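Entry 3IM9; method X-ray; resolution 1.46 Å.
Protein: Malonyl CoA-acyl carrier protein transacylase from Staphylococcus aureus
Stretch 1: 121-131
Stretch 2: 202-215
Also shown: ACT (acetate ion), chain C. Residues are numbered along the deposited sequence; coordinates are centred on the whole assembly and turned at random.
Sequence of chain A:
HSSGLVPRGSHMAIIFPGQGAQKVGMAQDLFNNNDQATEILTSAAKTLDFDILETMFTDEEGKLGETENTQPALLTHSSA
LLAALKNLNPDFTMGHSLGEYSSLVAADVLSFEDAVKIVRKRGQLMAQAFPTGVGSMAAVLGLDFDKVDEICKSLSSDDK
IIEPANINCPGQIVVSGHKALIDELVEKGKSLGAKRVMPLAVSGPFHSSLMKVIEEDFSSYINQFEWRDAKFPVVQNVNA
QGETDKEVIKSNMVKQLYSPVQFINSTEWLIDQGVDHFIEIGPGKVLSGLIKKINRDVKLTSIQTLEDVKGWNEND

Stretch 1 121-131: KRGQLMAQAFP
Stretch 2, residues 202-215: VSGPFHSSLMKVIE

Two segments distant in sequence can pack closely without a single direct hydrogen bond, and residues 121-131 and 202-215 of this transacylase illustrate how. A helix that begins earlier in the chain carries Lys 121 through Ala 127 and lies against an irregular chain that makes a type II turn from Pro 205 to Ser 208, then a 3-10 segment at 209-211. The register is set by Ala 127 CA to Ser 203 CA, 5.7 Å; Phe 130 CA to Gly 204 CA, 6.2 Å; Leu 125 CA to Ile 214 CA, 6.5 Å. The two stretches bury 630 Å² between them, both sides summed.

Phe 130 (phi/psi -134/146; chi1 m, chi2 90°) covers most. CA-to-CB of Phe 130 and Ile 214 points toward the other stretch, that of Met 126 sideways. Phe 130 CD1 lies 3.5 Å from Pro 205 CD and Phe 130 CZ 3.7 Å from Val 213 CG2, while Met 211 SD approaches the ring edge, 4.1 Å from Phe 130 CE1. Met 126 (m, t, p) curls its CE over one face of the Phe 206 ring (chi1 m, chi2 -35°), 3.6 Å from the centroid, a CH-pi contact. Ile 214 (p, t) places CD1 3.7 Å from Met 126 CG and CG2 3.7 Å from Ala 129 CB.

Water supplies the missing polar link: the O of one water lies 2.9 Å from Met 126 O and 3.2 Å from Ser 203 O, donating to both, and 3.1 Å from Phe 130 N, from which it accepts.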

# COMPACT_ATOMS: atom_id res chain seq x y z
N LYS A 121 -13.74 3.36 -5.24
CA LYS A 121 -14.44 4.23 -4.34
C LYS A 121 -13.51 4.79 -3.24
O LYS A 121 -13.64 5.96 -2.95
CB LYS A 121 -15.58 3.39 -3.65
CG LYS A 121 -16.49 4.23 -2.68
CD LYS A 121 -17.29 5.28 -3.34
CE LYS A 121 -18.47 4.68 -4.04
NZ LYS A 121 -19.52 5.75 -4.43
N ARG A 122 -12.60 3.97 -2.72
CA ARG A 122 -11.64 4.44 -1.67
C ARG A 122 -10.85 5.65 -2.21
O ARG A 122 -10.78 6.68 -1.55
CB ARG A 122 -10.65 3.30 -1.41
CG ARG A 122 -9.73 3.58 -0.24
CD ARG A 122 -8.88 2.34 0.02
NE ARG A 122 -7.91 2.50 1.08
CZ ARG A 122 -6.67 2.94 0.91
NH1 ARG A 122 -6.23 3.31 -0.29
NH2 ARG A 122 -5.83 2.97 1.92
N GLY A 123 -10.37 5.55 -3.46
CA GLY A 123 -9.60 6.63 -4.08
C GLY A 123 -10.45 7.88 -4.28
O GLY A 123 -9.99 9.03 -4.06
N GLN A 124 -11.72 7.70 -4.74
CA GLN A 124 -12.58 8.88 -4.99
C GLN A 124 -12.94 9.54 -3.65
O GLN A 124 -12.88 10.76 -3.57
CB GLN A 124 -13.91 8.47 -5.63
CG GLN A 124 -13.72 7.95 -7.07
CD GLN A 124 -15.02 7.44 -7.60
OE1 GLN A 124 -15.74 6.61 -6.94
NE2 GLN A 124 -15.37 7.94 -8.77
N LEU A 125 -13.17 8.75 -2.62
CA LEU A 125 -13.52 9.35 -1.32
C LEU A 125 -12.30 10.06 -0.75
O LEU A 125 -12.44 11.19 -0.19
CB LEU A 125 -13.98 8.27 -0.34
CG LEU A 125 -15.40 7.76 -0.48
CD1 LEU A 125 -15.98 7.83 -1.85
CD2 LEU A 125 -15.72 6.53 0.35
N MET A 126 -11.13 9.44 -0.88
CA MET A 126 -9.93 10.12 -0.37
C MET A 126 -9.67 11.41 -1.14
O MET A 126 -9.34 12.42 -0.53
CB MET A 126 -8.68 9.18 -0.43
CG MET A 126 -8.88 8.02 0.53
SD MET A 126 -7.54 6.80 0.37
CE MET A 126 -6.03 7.72 0.53
N ALA A 127 -9.75 11.35 -2.45
CA ALA A 127 -9.50 12.53 -3.34
C ALA A 127 -10.46 13.69 -3.01
O ALA A 127 -10.04 14.87 -3.16
CB ALA A 127 -9.63 12.16 -4.80
N GLN A 128 -11.68 13.38 -2.59
CA GLN A 128 -12.72 14.40 -2.32
C GLN A 128 -12.87 14.75 -0.88
O GLN A 128 -13.73 15.60 -0.56
CB GLN A 128 -14.07 13.89 -2.86
CG GLN A 128 -14.02 13.61 -4.43
CD GLN A 128 -15.26 12.85 -4.93
OE1 GLN A 128 -16.35 12.95 -4.36
NE2 GLN A 128 -15.10 12.08 -6.00
N ALA A 129 -12.05 14.20 0.01
CA ALA A 129 -12.32 14.34 1.44
C ALA A 129 -12.20 15.82 1.86
O ALA A 129 -13.04 16.34 2.66
CB ALA A 129 -11.42 13.44 2.26
N PHE A 130 -11.19 16.52 1.37
CA PHE A 130 -10.94 17.93 1.76
C PHE A 130 -10.66 18.74 0.51
O PHE A 130 -10.07 18.26 -0.43
CB PHE A 130 -9.75 18.04 2.73
CG PHE A 130 -10.01 17.41 4.04
CD1 PHE A 130 -9.68 16.05 4.24
CD2 PHE A 130 -10.64 18.10 5.07
CE1 PHE A 130 -9.94 15.43 5.45
CE2 PHE A 130 -10.93 17.48 6.29
CZ PHE A 130 -10.55 16.13 6.50
N PRO A 131 -11.09 20.02 0.51
CA PRO A 131 -10.73 20.88 -0.57
C PRO A 131 -9.23 21.07 -0.72
O PRO A 131 -8.48 20.91 0.28
CB PRO A 131 -11.39 22.21 -0.16
CG PRO A 131 -12.30 21.92 1.03
CD PRO A 131 -11.76 20.66 1.64
N VAL A 202 -0.07 14.85 -2.95
CA VAL A 202 -1.25 14.19 -2.41
C VAL A 202 -2.40 15.18 -2.37
O VAL A 202 -2.17 16.40 -2.26
CB VAL A 202 -0.99 13.65 -0.95
CG1 VAL A 202 0.01 12.51 -1.01
CG2 VAL A 202 -0.57 14.81 0.00
N SER A 203 -3.61 14.63 -2.43
CA SER A 203 -4.77 15.52 -2.37
C SER A 203 -5.32 15.76 -0.98
O SER A 203 -6.14 16.71 -0.73
CB SER A 203 -5.80 15.11 -3.41
OG SER A 203 -6.19 13.79 -3.28
N GLY A 204 -4.80 15.02 -0.01
CA GLY A 204 -5.35 15.29 1.30
C GLY A 204 -4.43 14.70 2.39
O GLY A 204 -3.34 14.20 2.09
N PRO A 205 -4.90 14.69 3.65
CA PRO A 205 -4.13 14.36 4.82
C PRO A 205 -4.37 12.86 5.08
O PRO A 205 -4.86 12.43 6.10
CB PRO A 205 -4.73 15.30 5.91
CG PRO A 205 -6.23 15.28 5.52
CD PRO A 205 -6.23 15.30 4.01
N PHE A 206 -3.87 12.05 4.14
CA PHE A 206 -4.15 10.59 4.21
C PHE A 206 -3.47 9.93 5.39
O PHE A 206 -2.38 10.35 5.86
CB PHE A 206 -3.77 9.88 2.89
CG PHE A 206 -4.40 10.52 1.65
CD1 PHE A 206 -5.69 11.09 1.70
CD2 PHE A 206 -3.66 10.55 0.47
CE1 PHE A 206 -6.25 11.72 0.53
CE2 PHE A 206 -4.24 11.11 -0.69
CZ PHE A 206 -5.51 11.72 -0.62
N HIS A 207 -4.12 8.90 5.91
CA HIS A 207 -3.61 8.13 7.07
C HIS A 207 -3.37 9.02 8.30
O HIS A 207 -2.55 8.70 9.16
CB HIS A 207 -2.34 7.29 6.72
CG HIS A 207 -2.68 6.23 5.76
ND1 HIS A 207 -3.49 5.15 6.12
CD2 HIS A 207 -2.43 6.12 4.44
CE1 HIS A 207 -3.62 4.37 5.04
NE2 HIS A 207 -3.01 4.95 4.02
N SER A 208 -4.13 10.09 8.39
CA SER A 208 -4.20 10.90 9.65
C SER A 208 -5.64 10.81 10.17
O SER A 208 -6.62 10.41 9.46
CB SER A 208 -3.83 12.36 9.34
OG SER A 208 -5.00 13.06 8.82
N SER A 209 -5.79 11.16 11.43
CA SER A 209 -7.13 11.16 12.10
C SER A 209 -8.17 12.06 11.37
O SER A 209 -9.39 11.82 11.48
CB SER A 209 -6.93 11.58 13.58
OG SER A 209 -6.41 12.90 13.62
N LEU A 210 -7.69 13.03 10.54
CA LEU A 210 -8.62 13.82 9.75
C LEU A 210 -9.44 12.97 8.76
O LEU A 210 -10.55 13.38 8.42
CB LEU A 210 -7.90 14.93 8.99
CG LEU A 210 -7.14 15.98 9.90
CD1 LEU A 210 -6.34 16.90 9.04
CD2 LEU A 210 -8.26 16.74 10.66
N MET A 211 -8.92 11.78 8.35
CA MET A 211 -9.64 10.99 7.36
C MET A 211 -10.88 10.28 7.96
O MET A 211 -11.60 9.61 7.24
CB MET A 211 -8.70 9.98 6.73
CG MET A 211 -7.51 10.66 5.95
SD MET A 211 -8.08 11.88 4.72
CE MET A 211 -9.01 10.77 3.53
N LYS A 212 -11.11 10.48 9.27
CA LYS A 212 -12.41 9.96 9.80
C LYS A 212 -13.59 10.52 9.06
O LYS A 212 -14.68 9.89 9.05
CB LYS A 212 -12.49 10.28 11.29
CG LYS A 212 -11.60 9.35 12.03
CD LYS A 212 -11.50 9.80 13.52
CE LYS A 212 -10.43 8.98 14.34
NZ LYS A 212 -10.30 9.43 15.81
N VAL A 213 -13.45 11.64 8.35
CA VAL A 213 -14.57 12.25 7.60
C VAL A 213 -15.14 11.32 6.53
O VAL A 213 -16.30 11.56 6.10
CB VAL A 213 -14.24 13.65 6.96
CG1 VAL A 213 -13.97 14.65 8.07
CG2 VAL A 213 -13.13 13.54 5.92
N ILE A 214 -14.36 10.33 6.07
CA ILE A 214 -14.88 9.44 5.00
C ILE A 214 -15.20 8.03 5.51
O ILE A 214 -15.60 7.18 4.72
CB ILE A 214 -13.89 9.32 3.80
CG1 ILE A 214 -12.55 8.69 4.21
CG2 ILE A 214 -13.76 10.71 3.09
CD1 ILE A 214 -11.70 8.21 2.95
N GLU A 215 -15.06 7.82 6.81
CA GLU A 215 -15.31 6.49 7.42
C GLU A 215 -16.73 6.01 7.10
O GLU A 215 -16.93 4.85 6.65
CB GLU A 215 -15.13 6.57 8.98
CG GLU A 215 -15.60 5.33 9.69
CD GLU A 215 -15.24 5.37 11.17
OE1 GLU A 215 -15.23 4.29 11.78
OE2 GLU A 215 -14.98 6.47 11.71
C ACT C . -3.49 11.79 -4.78
O ACT C . -4.25 11.96 -5.73
OXT ACT C . -3.95 12.26 -3.70
CH3 ACT C . -2.17 11.12 -4.88
O HOH W 1 -8.69 15.05 0.40
O HOH W 2 -6.72 18.89 1.14